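Local structure of putative fimbrial subunit (Corynebacterium diphtheriae, 4HSQ) at residues A[45-48]-A[49-53]; A[77-81]-A[82-86]; A[85-89]-A[90-94]. The protein probably builds the shaft of a surface pilus as the major pilin SpaD, of which this chain is the calcium-binding piece holding domains D2 and D3. All blocks are in the same frame, centred on the assembly; numbering follows the deposited sequence.

Contact 1. Residues A[45-48]-A[49-53]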
ATOM      1  N   ASP A  45     -11.420   3.721  12.889  1.00 16.50           N
ATOM      2  CA  ASP A  45     -10.074   3.464  12.395  1.00 15.56           C
ATOM      3  C   ASP A  45      -9.404   4.768  12.013  1.00 19.02           C
ATOM      4  O   ASP A  45      -9.847   5.455  11.075  1.00 17.44           O
ATOM      5  CB  ASP A  45     -10.119   2.489  11.194  1.00 16.06           C
ATOM      6  CG  ASP A  45      -8.761   1.921  10.799  1.00 15.72           C
ATOM      7  OD1 ASP A  45      -7.778   2.679  10.815  1.00 17.36           O
ATOM      8  OD2 ASP A  45      -8.720   0.767  10.309  1.00 17.05           O
ATOM      9  N   GLU A  46      -8.333   5.108  12.754  1.00 16.24           N
ATOM     10  CA  GLU A  46      -7.510   6.304  12.528  1.00 17.24           C
ATOM     11  C   GLU A  46      -6.571   5.995  11.409  1.00 19.79           C
ATOM     12  O   GLU A  46      -5.582   5.271  11.578  1.00 19.91           O
ATOM     13  CB  GLU A  46      -6.726   6.698  13.793  1.00 18.69           C
ATOM     14  CG  GLU A  46      -7.606   7.178  14.938  1.00 33.13           C
ATOM     15  CD  GLU A  46      -6.807   7.538  16.175  1.00 64.77           C
ATOM     16  OE1 GLU A  46      -6.085   8.560  16.139  1.00 71.05           O
ATOM     17  OE2 GLU A  46      -6.865   6.769  17.162  1.00 59.25           O
ATOM     18  N   LEU A  47      -6.918   6.458  10.236  1.00 15.56           N
ATOM     19  CA  LEU A  47      -6.099   6.136   9.091  1.00 14.26           C
ATOM     20  C   LEU A  47      -4.883   6.998   9.039  1.00 16.36           C
ATOM     21  O   LEU A  47      -4.964   8.212   9.262  1.00 14.60           O
ATOM     22  CB  LEU A  47      -6.904   6.309   7.797  1.00 13.19           C
ATOM     23  CG  LEU A  47      -8.152   5.433   7.677  1.00 17.44           C
ATOM     24  CD1 LEU A  47      -8.916   5.797   6.420  1.00 18.40           C
ATOM     25  CD2 LEU A  47      -7.780   3.934   7.682  1.00 17.22           C
ATOM     26  N   ASP A  48      -3.751   6.374   8.717  1.00 14.65           N
ATOM     27  CA  ASP A  48      -2.490   7.094   8.510  1.00 13.70           C
ATOM     28  C   ASP A  48      -2.772   8.218   7.502  1.00 17.91           C
ATOM     29  O   ASP A  48      -3.542   8.029   6.543  1.00 16.87           O
ATOM     30  CB  ASP A  48      -1.394   6.129   8.012  1.00 14.32           C
ATOM     31  CG  ASP A  48      -0.048   6.794   7.816  1.00 15.17           C
ATOM     32  OD1 ASP A  48       0.862   6.538   8.625  1.00 16.15           O
ATOM     33  OD2 ASP A  48       0.093   7.579   6.854  1.00 17.52           O
ATOM     34  N   LYS A  49      -2.187   9.399   7.753  1.00 16.59           N
ATOM     35  CA  LYS A  49      -2.402  10.600   6.943  1.00 16.41           C
ATOM     36  C   LYS A  49      -2.001  10.427   5.463  1.00 16.91           C
ATOM     37  O   LYS A  49      -2.506  11.154   4.618  1.00 16.45           O
ATOM     38  CB  LYS A  49      -1.684  11.809   7.560  1.00 20.68           C
ATOM     39  CG  LYS A  49      -2.254  12.255   8.932  1.00 45.86           C
ATOM     40  CD  LYS A  49      -3.719  12.752   8.936  1.00 57.34           C
ATOM     41  CE  LYS A  49      -3.861  14.238   8.699  1.00 68.57           C
ATOM     42  NZ  LYS A  49      -5.287  14.663   8.696  1.00 75.04           N
ATOM     43  N   ARG A  50      -1.179   9.422   5.139  1.00 12.60           N
ATOM     44  CA  ARG A  50      -0.782   9.141   3.758  1.00 12.79           C
ATOM     45  C   ARG A  50      -1.873   8.346   3.025  1.00 16.41           C
ATOM     46  O   ARG A  50      -1.759   8.101   1.832  1.00 15.05           O
ATOM     47  CB  ARG A  50       0.562   8.374   3.744  1.00 11.43           C
ATOM     48  CG  ARG A  50       1.711   9.260   4.258  1.00 14.56           C
ATOM     49  CD  ARG A  50       2.955   8.424   4.526  1.00 16.51           C
ATOM     50  NE  ARG A  50       2.754   7.563   5.703  1.00 17.57           N
ATOM     51  CZ  ARG A  50       3.679   6.759   6.208  1.00 15.09           C
ATOM     52  NH1 ARG A  50       4.866   6.663   5.631  1.00 11.29           N
ATOM     53  NH2 ARG A  50       3.404   5.998   7.263  1.00 12.84           N
ATOM     54  N   LEU A  51      -2.935   7.934   3.731  1.00 13.29           N
ATOM     55  CA  LEU A  51      -3.996   7.182   3.051  1.00 12.08           C
ATOM     56  C   LEU A  51      -5.128   8.063   2.675  1.00 15.75           C
ATOM     57  O   LEU A  51      -5.461   8.965   3.426  1.00 15.09           O
ATOM     58  CB  LEU A  51      -4.541   6.076   3.946  1.00 11.74           C
ATOM     59  CG  LEU A  51      -3.560   4.962   4.362  1.00 14.11           C
ATOM     60  CD1 LEU A  51      -4.235   4.011   5.344  1.00 13.12           C
ATOM     61  CD2 LEU A  51      -2.988   4.233   3.118  1.00 11.81           C
ATOM     62  N   ASP A  52      -5.744   7.774   1.508  1.00 13.85           N
ATOM     63  CA  ASP A  52      -6.993   8.366   1.046  1.00 13.79           C
ATOM     64  C   ASP A  52      -8.020   7.289   1.113  1.00 16.76           C
ATOM     65  O   ASP A  52      -7.936   6.316   0.332  1.00 14.82           O
ATOM     66  CB  ASP A  52      -6.899   8.874  -0.408  1.00 16.48           C
ATOM     67  CG  ASP A  52      -6.149  10.171  -0.591  1.00 34.02           C
ATOM     68  OD1 ASP A  52      -6.183  11.019   0.336  1.00 33.52           O
ATOM     69  OD2 ASP A  52      -5.597  10.378  -1.691  1.00 43.01           O
ATOM     70  N   PHE A  53      -8.990   7.428   2.019  1.00 13.62           N
ATOM     71  CA  PHE A  53     -10.087   6.471   2.105  1.00 13.69           C
ATOM     72  C   PHE A  53     -10.879   6.507   0.785  1.00 15.92           C
ATOM     73  O   PHE A  53     -11.138   7.597   0.275  1.00 15.17           O
ATOM     74  CB  PHE A  53     -11.002   6.851   3.302  1.00 14.69           C
ATOM     75  CG  PHE A  53     -12.312   6.116   3.324  1.00 15.27           C
ATOM     76  CD1 PHE A  53     -12.372   4.779   3.708  1.00 16.95           C
ATOM     77  CD2 PHE A  53     -13.492   6.753   2.950  1.00 17.26           C
ATOM     78  CE1 PHE A  53     -13.589   4.085   3.703  1.00 16.65           C
ATOM     79  CE2 PHE A  53     -14.713   6.069   2.975  1.00 18.80           C
ATOM     80  CZ  PHE A  53     -14.753   4.738   3.354  1.00 16.47           C
TER
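The Asp48 carboxylate takes three bonds from Arg50, one from its backbone N and two from its guanidinium. The Asp48 side chain has CG anti to its own nitrogen (chi1 -178°), which carries the carboxylate forward to the backbone N-H of Arg50, two residues on, where OD2 accepts from Arg50 N at 2.8 Å on its anti side. Arg50 NE comes from the syn side of OD2, tilted out of the carboxylate plane, with a nearly straight N-H (2.9 Å). Arg50 NH2 then reaches OD1, also at 2.9 Å, but from above the carboxylate plane. The guanidinium therefore offers its NE-NH2 edge, one nitrogen to each oxygen, and the two flat groups are twisted 37° apart. A bend at chi3 (-70°) swings the arginine head back onto its partner. The backbone here makes a type I beta turn, closed by Leu51 N on Asp48 O at 2.9 Å, and the OD2 bond to Arg50 N adds an Asx turn to it. This corner carries the chain from strand 41-46 to strand 51-61, which belong to different sheets of the N-terminal domain of this chain, D2. Arg50 is also held from beyond the turn, NH1 by Val112 O and Thr115 OG1, NH2 by Glu117 O. On the buried side, Leu47 spreads its two methyls: CD1 rests 3.9 Å from Phe53 CB, CD2 lies 4.2 Å from Leu51 CD1, and Phe105 packs on both Leu47 and Phe53.

Contact 2. Residues A[77-81]-A[82-86]; sequences ATDGN and KLVVT
Lys82 and Asp79 close a type I' beta turn, with Lys82 N donating to Asp79 O at 3.0 Å. Gly80 and Asn81 fill the two central positions, both with positive phi (59° and 66°), a backbone shape that glycine and asparagine accept readily. The turn leads straight into strand 82-87, which lies between strands 41-46 and 71-73 in an antiparallel arrangement.

The packed part is the inner side. Asn81 is buried, and its side chain leaves the turn with only CB near the strand, 3.7 Å from Lys82 N. Its ND2 gives hydrogen bonds to Asp48 O and Leu51 O, and a weak one to Leu47 O, so this amide pins the neighbouring turn of the chain. Leu83 points away from the turn and into the interior, against Phe53, Pro76 and Val73.

The other side is looser and faces solvent. Here Asp79 and Lys82 lie near each other without pairing: OD2 of Asp79 is 5.7 Å from NZ of Lys82. Each has a partner beyond the turn. Lys82 has CG anti to the backbone N (chi1 -173°) and bends at chi3, its amine forming a salt bridge with Glu44; OD2 of Asp79 accepts from ND2 of Asn74, which also reaches Lys82 O. Direct contact is between each side chain's CB and the other residue's carbonyl oxygen. Lys82 CB sits 3.3 Å from Asp79 O, while Asp79 CB approaches Lys82 O at 3.8 Å. Farther out along the strand, the Asp79 carboxylate only grazes Val84, whose CG2 lies 4.4 Å from OD2.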
ATOM      1  N   ALA A  77     -11.588  12.559   5.480  1.00 19.90           N
ATOM      2  CA  ALA A  77     -10.897  13.805   5.117  1.00 23.01           C
ATOM      3  C   ALA A  77     -11.254  14.990   6.065  1.00 30.69           C
ATOM      4  O   ALA A  77     -10.391  15.830   6.311  1.00 31.19           O
ATOM      5  CB  ALA A  77     -11.204  14.188   3.675  1.00 24.38           C
ATOM      6  N   THR A  78     -12.491  15.033   6.623  1.00 27.34           N
ATOM      7  CA  THR A  78     -12.909  16.122   7.529  1.00 27.82           C
ATOM      8  C   THR A  78     -12.940  15.665   9.001  1.00 30.75           C
ATOM      9  O   THR A  78     -13.411  16.405   9.876  1.00 32.45           O
ATOM     10  CB  THR A  78     -14.272  16.683   7.092  1.00 34.93           C
ATOM     11  OG1 THR A  78     -15.262  15.661   7.247  1.00 33.14           O
ATOM     12  CG2 THR A  78     -14.258  17.183   5.655  1.00 34.30           C
ATOM     13  N   ASP A  79     -12.451  14.464   9.285  1.00 23.49           N
ATOM     14  CA  ASP A  79     -12.428  13.972  10.660  1.00 22.94           C
ATOM     15  C   ASP A  79     -11.009  13.518  11.022  1.00 25.18           C
ATOM     16  O   ASP A  79     -10.845  12.539  11.725  1.00 24.58           O
ATOM     17  CB  ASP A  79     -13.460  12.836  10.839  1.00 25.43           C
ATOM     18  CG  ASP A  79     -14.063  12.697  12.224  1.00 40.89           C
ATOM     19  OD1 ASP A  79     -13.674  13.471  13.124  1.00 42.64           O
ATOM     20  OD2 ASP A  79     -14.950  11.831  12.402  1.00 49.06           O
ATOM     21  N   GLY A  80     -10.002  14.261  10.554  1.00 21.72           N
ATOM     22  CA  GLY A  80      -8.587  13.981  10.789  1.00 20.75           C
ATOM     23  C   GLY A  80      -8.156  12.616  10.269  1.00 21.58           C
ATOM     24  O   GLY A  80      -7.313  11.956  10.879  1.00 19.44           O
ATOM     25  N   ASN A  81      -8.763  12.179   9.157  1.00 17.31           N
ATOM     26  CA  ASN A  81      -8.532  10.874   8.515  1.00 17.34           C
ATOM     27  C   ASN A  81      -9.008   9.711   9.389  1.00 18.33           C
ATOM     28  O   ASN A  81      -8.647   8.558   9.136  1.00 17.30           O
ATOM     29  CB  ASN A  81      -7.069  10.663   8.051  1.00 16.89           C
ATOM     30  CG  ASN A  81      -7.062  10.222   6.615  1.00 23.57           C
ATOM     31  OD1 ASN A  81      -7.999  10.523   5.866  1.00 19.16           O
ATOM     32  ND2 ASN A  81      -6.054   9.470   6.198  1.00 15.31           N
ATOM     33  N   LYS A  82      -9.872   9.994  10.359  1.00 15.24           N
ATOM     34  CA  LYS A  82     -10.449   8.906  11.139  1.00 15.22           C
ATOM     35  C   LYS A  82     -11.706   8.413  10.411  1.00 19.47           C
ATOM     36  O   LYS A  82     -12.580   9.213  10.074  1.00 21.14           O
ATOM     37  CB  LYS A  82     -10.770   9.333  12.590  1.00 17.43           C
ATOM     38  CG  LYS A  82     -11.224   8.146  13.449  1.00 27.80           C
ATOM     39  CD  LYS A  82     -11.359   8.495  14.920  1.00 45.71           C
ATOM     40  CE  LYS A  82     -12.763   8.861  15.320  1.00 58.26           C
ATOM     41  NZ  LYS A  82     -12.910   8.871  16.799  1.00 66.09           N
ATOM     42  N   LEU A  83     -11.776   7.104  10.146  1.00 14.65           N
ATOM     43  CA  LEU A  83     -12.948   6.459   9.550  1.00 13.36           C
ATOM     44  C   LEU A  83     -13.863   5.949  10.664  1.00 18.29           C
ATOM     45  O   LEU A  83     -13.390   5.310  11.603  1.00 18.07           O
ATOM     46  CB  LEU A  83     -12.533   5.262   8.647  1.00 12.97           C
ATOM     47  CG  LEU A  83     -13.687   4.408   8.069  1.00 16.54           C
ATOM     48  CD1 LEU A  83     -14.505   5.221   7.077  1.00 15.98           C
ATOM     49  CD2 LEU A  83     -13.135   3.129   7.384  1.00 19.92           C
ATOM     50  N   VAL A  84     -15.167   6.226  10.564  1.00 14.10           N
ATOM     51  CA  VAL A  84     -16.140   5.717  11.538  1.00 13.78           C
ATOM     52  C   VAL A  84     -17.282   5.082  10.751  1.00 17.34           C
ATOM     53  O   VAL A  84     -17.921   5.767   9.957  1.00 15.68           O
ATOM     54  CB  VAL A  84     -16.667   6.812  12.521  1.00 17.32           C
ATOM     55  CG1 VAL A  84     -17.603   6.197  13.558  1.00 16.42           C
ATOM     56  CG2 VAL A  84     -15.520   7.542  13.220  1.00 17.63           C
ATOM     57  N   VAL A  85     -17.527   3.791  10.972  1.00 14.77           N
ATOM     58  CA  VAL A  85     -18.625   3.047  10.339  1.00 13.69           C
ATOM     59  C   VAL A  85     -19.561   2.668  11.462  1.00 17.24           C
ATOM     60  O   VAL A  85     -19.177   1.878  12.318  1.00 15.55           O
ATOM     61  CB  VAL A  85     -18.129   1.820   9.526  1.00 16.21           C
ATOM     62  CG1 VAL A  85     -19.314   1.085   8.905  1.00 15.68           C
ATOM     63  CG2 VAL A  85     -17.122   2.254   8.457  1.00 15.10           C
ATOM     64  N   THR A  86     -20.751   3.282  11.503  1.00 14.80           N
ATOM     65  CA  THR A  86     -21.710   3.119  12.608  1.00 14.22           C
ATOM     66  C   THR A  86     -22.937   2.382  12.153  1.00 18.30           C
ATOM     67  O   THR A  86     -23.560   2.801  11.188  1.00 18.50           O
ATOM     68  CB  THR A  86     -22.101   4.502  13.140  1.00 17.65           C
ATOM     69  OG1 THR A  86     -20.926   5.260  13.427  1.00 16.37           O
ATOM     70  CG2 THR A  86     -22.980   4.433  14.392  1.00 18.90           C
TER

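Contact 3. Residues A[85-89]-A[90-94]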
ATOM      1  N   VAL A  85     -17.527   3.791  10.972  1.00 14.77           N
ATOM      2  CA  VAL A  85     -18.625   3.047  10.339  1.00 13.69           C
ATOM      3  C   VAL A  85     -19.561   2.668  11.462  1.00 17.24           C
ATOM      4  O   VAL A  85     -19.177   1.878  12.318  1.00 15.55           O
ATOM      5  CB  VAL A  85     -18.129   1.820   9.526  1.00 16.21           C
ATOM      6  CG1 VAL A  85     -19.314   1.085   8.905  1.00 15.68           C
ATOM      7  CG2 VAL A  85     -17.122   2.254   8.457  1.00 15.10           C
ATOM      8  N   THR A  86     -20.751   3.282  11.503  1.00 14.80           N
ATOM      9  CA  THR A  86     -21.710   3.119  12.608  1.00 14.22           C
ATOM     10  C   THR A  86     -22.937   2.382  12.153  1.00 18.30           C
ATOM     11  O   THR A  86     -23.560   2.801  11.188  1.00 18.50           O
ATOM     12  CB  THR A  86     -22.101   4.502  13.140  1.00 17.65           C
ATOM     13  OG1 THR A  86     -20.926   5.260  13.427  1.00 16.37           O
ATOM     14  CG2 THR A  86     -22.980   4.433  14.392  1.00 18.90           C
ATOM     15  N   LEU A  87     -23.331   1.325  12.864  1.00 15.25           N
ATOM     16  CA  LEU A  87     -24.561   0.640  12.483  1.00 15.58           C
ATOM     17  C   LEU A  87     -25.730   1.528  12.822  1.00 20.26           C
ATOM     18  O   LEU A  87     -25.714   2.214  13.856  1.00 18.44           O
ATOM     19  CB  LEU A  87     -24.728  -0.740  13.143  1.00 15.58           C
ATOM     20  CG  LEU A  87     -23.604  -1.760  12.955  1.00 20.06           C
ATOM     21  CD1 LEU A  87     -24.075  -3.120  13.416  1.00 20.24           C
ATOM     22  CD2 LEU A  87     -23.144  -1.849  11.489  1.00 21.11           C
ATOM     23  N   THR A  88     -26.710   1.573  11.911  1.00 18.00           N
ATOM     24  CA  THR A  88     -27.933   2.353  12.114  1.00 18.41           C
ATOM     25  C   THR A  88     -28.910   1.500  12.920  1.00 23.89           C
ATOM     26  O   THR A  88     -28.632   0.319  13.118  1.00 22.78           O
ATOM     27  CB  THR A  88     -28.539   2.734  10.748  1.00 21.04           C
ATOM     28  OG1 THR A  88     -28.904   1.540  10.061  1.00 20.02           O
ATOM     29  CG2 THR A  88     -27.600   3.555   9.894  1.00 18.89           C
ATOM     30  N   ASP A  89     -30.098   2.035  13.266  1.00 23.40           N
ATOM     31  CA  ASP A  89     -31.100   1.204  13.947  1.00 25.67           C
ATOM     32  C   ASP A  89     -31.551   0.026  13.046  1.00 29.29           C
ATOM     33  O   ASP A  89     -31.700  -1.077  13.563  1.00 29.60           O
ATOM     34  CB  ASP A  89     -32.289   2.034  14.434  1.00 28.86           C
ATOM     35  CG  ASP A  89     -31.967   2.920  15.632  1.00 45.52           C
ATOM     36  OD1 ASP A  89     -30.990   2.611  16.365  1.00 47.14           O
ATOM     37  OD2 ASP A  89     -32.683   3.926  15.838  1.00 54.54           O
ATOM     38  N   GLU A  90     -31.670   0.221  11.711  1.00 24.99           N
ATOM     39  CA  GLU A  90     -32.021  -0.890  10.801  1.00 25.45           C
ATOM     40  C   GLU A  90     -30.902  -1.946  10.749  1.00 29.09           C
ATOM     41  O   GLU A  90     -31.188  -3.144  10.744  1.00 29.29           O
ATOM     42  CB  GLU A  90     -32.311  -0.388   9.384  1.00 27.26           C
ATOM     43  CG  GLU A  90     -33.589   0.419   9.265  1.00 38.39           C
ATOM     44  CD  GLU A  90     -33.628   1.397   8.108  1.00 75.09           C
ATOM     45  OE1 GLU A  90     -32.854   1.217   7.139  1.00 81.57           O
ATOM     46  OE2 GLU A  90     -34.446   2.345   8.167  1.00 76.29           O
ATOM     47  N   GLY A  91     -29.645  -1.490  10.720  1.00 22.44           N
ATOM     48  CA  GLY A  91     -28.483  -2.375  10.734  1.00 21.57           C
ATOM     49  C   GLY A  91     -28.351  -3.188  12.006  1.00 22.46           C
ATOM     50  O   GLY A  91     -28.056  -4.387  11.954  1.00 20.78           O
ATOM     51  N   LEU A  92     -28.594  -2.541  13.154  1.00 18.83           N
ATOM     52  CA  LEU A  92     -28.548  -3.213  14.462  1.00 19.74           C
ATOM     53  C   LEU A  92     -29.623  -4.317  14.567  1.00 27.39           C
ATOM     54  O   LEU A  92     -29.348  -5.352  15.164  1.00 27.11           O
ATOM     55  CB  LEU A  92     -28.687  -2.204  15.601  1.00 19.21           C
ATOM     56  CG  LEU A  92     -27.556  -1.184  15.780  1.00 23.36           C
ATOM     57  CD1 LEU A  92     -28.038  -0.015  16.612  1.00 23.48           C
ATOM     58  CD2 LEU A  92     -26.293  -1.826  16.363  1.00 23.39           C
ATOM     59  N   LYS A  93     -30.789  -4.148  13.900  1.00 26.75           N
ATOM     60  CA  LYS A  93     -31.858  -5.157  13.856  1.00 27.36           C
ATOM     61  C   LYS A  93     -31.407  -6.437  13.138  1.00 32.59           C
ATOM     62  O   LYS A  93     -31.926  -7.510  13.432  1.00 33.82           O
ATOM     63  CB  LYS A  93     -33.099  -4.602  13.139  1.00 30.55           C
ATOM     64  CG  LYS A  93     -33.934  -3.633  13.956  1.00 48.10           C
ATOM     65  CD  LYS A  93     -35.193  -3.219  13.178  1.00 59.33           C
ATOM     66  CE  LYS A  93     -35.870  -1.988  13.746  1.00 70.14           C
ATOM     67  NZ  LYS A  93     -35.151  -0.730  13.389  1.00 78.47           N
ATOM     68  N   LYS A  94     -30.469  -6.324  12.180  1.00 27.44           N
ATOM     69  CA  LYS A  94     -29.991  -7.469  11.410  1.00 26.83           C
ATOM     70  C   LYS A  94     -28.890  -8.231  12.149  1.00 29.22           C
ATOM     71  O   LYS A  94     -28.481  -9.302  11.694  1.00 28.45           O
ATOM     72  CB  LYS A  94     -29.481  -7.020  10.023  1.00 27.73           C
ATOM     73  CG  LYS A  94     -30.551  -6.418   9.135  1.00 31.08           C
ATOM     74  CD  LYS A  94     -30.028  -6.208   7.722  1.00 34.12           C
ATOM     75  CE  LYS A  94     -31.037  -5.500   6.855  1.00 43.13           C
ATOM     76  NZ  LYS A  94     -30.459  -5.163   5.521  1.00 46.48           N
TER
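Leu87 and Leu92 meet where the strand hands over to a short helix, their side chains crossing at a slant. One methyl of Leu92 does most of the touching: CD2 lies 3.7 Å from Leu87 CB and 3.9 Å from Leu87 CD1. Both leucines are buried and both lean on Phe41. Leu87 also reaches Tyr71 and Met101, and Leu92 reaches Leu38, so the pair belongs to the core at this end of the domain.

Thr88 faces another way. Its OG1 sits between the backbone N and the carbonyl carbon (chi1 63°), and from there it accepts from Gly91 N at 3.2 Å. This is an N-cap: the threonine hydroxyl takes up a backbone N-H in the first turn of helix 89-93. The same oxygen is hydrogen-bonded to Ser69 O, which joins the cap to the loop before strand 71-73. The Thr88 carbonyl starts the regular helical pattern, receiving Leu92 N at 2.9 Å nearly head-on, and Leu92 CG comes within 3.2 Å of that same oxygen.

Asp89 and Lys93 lie on the exposed flank. Lys93 N bonds to Asp89 O at 3.2 Å, and the lysine chain runs up beside this carbonyl before bending at chi4 (77°), which brings NZ back for a weak bond of 3.5 Å to the same Asp89 O. The Asp89 carboxylate makes no contact with the ammonium group; its OD1 lies 4.0 Å from Leu92 CD1.

Followed from the N terminus, contact 1 closes before the other two open, and contact 3 begins on the strand where contact 2 ends; none nests or crosses. Contact 1 closes the corner between strands 41-46 and 51-61, contact 2 the turn at the start of strand 82-87, and contact 3 ends that strand in a helical turn on the way to strand 100-109. Contacts 2 and 3 share Val85 and Thr86, their centres about 18 Å apart. Contacts 1 and 2 touch through a probable hydrogen bond from Leu83 N to Asp45 O. Contacts 1 and 3 do not touch; each lies where the chain passes between the sheet holding strands 41-46 and 82-87 and that holding 51-61 and 100-109.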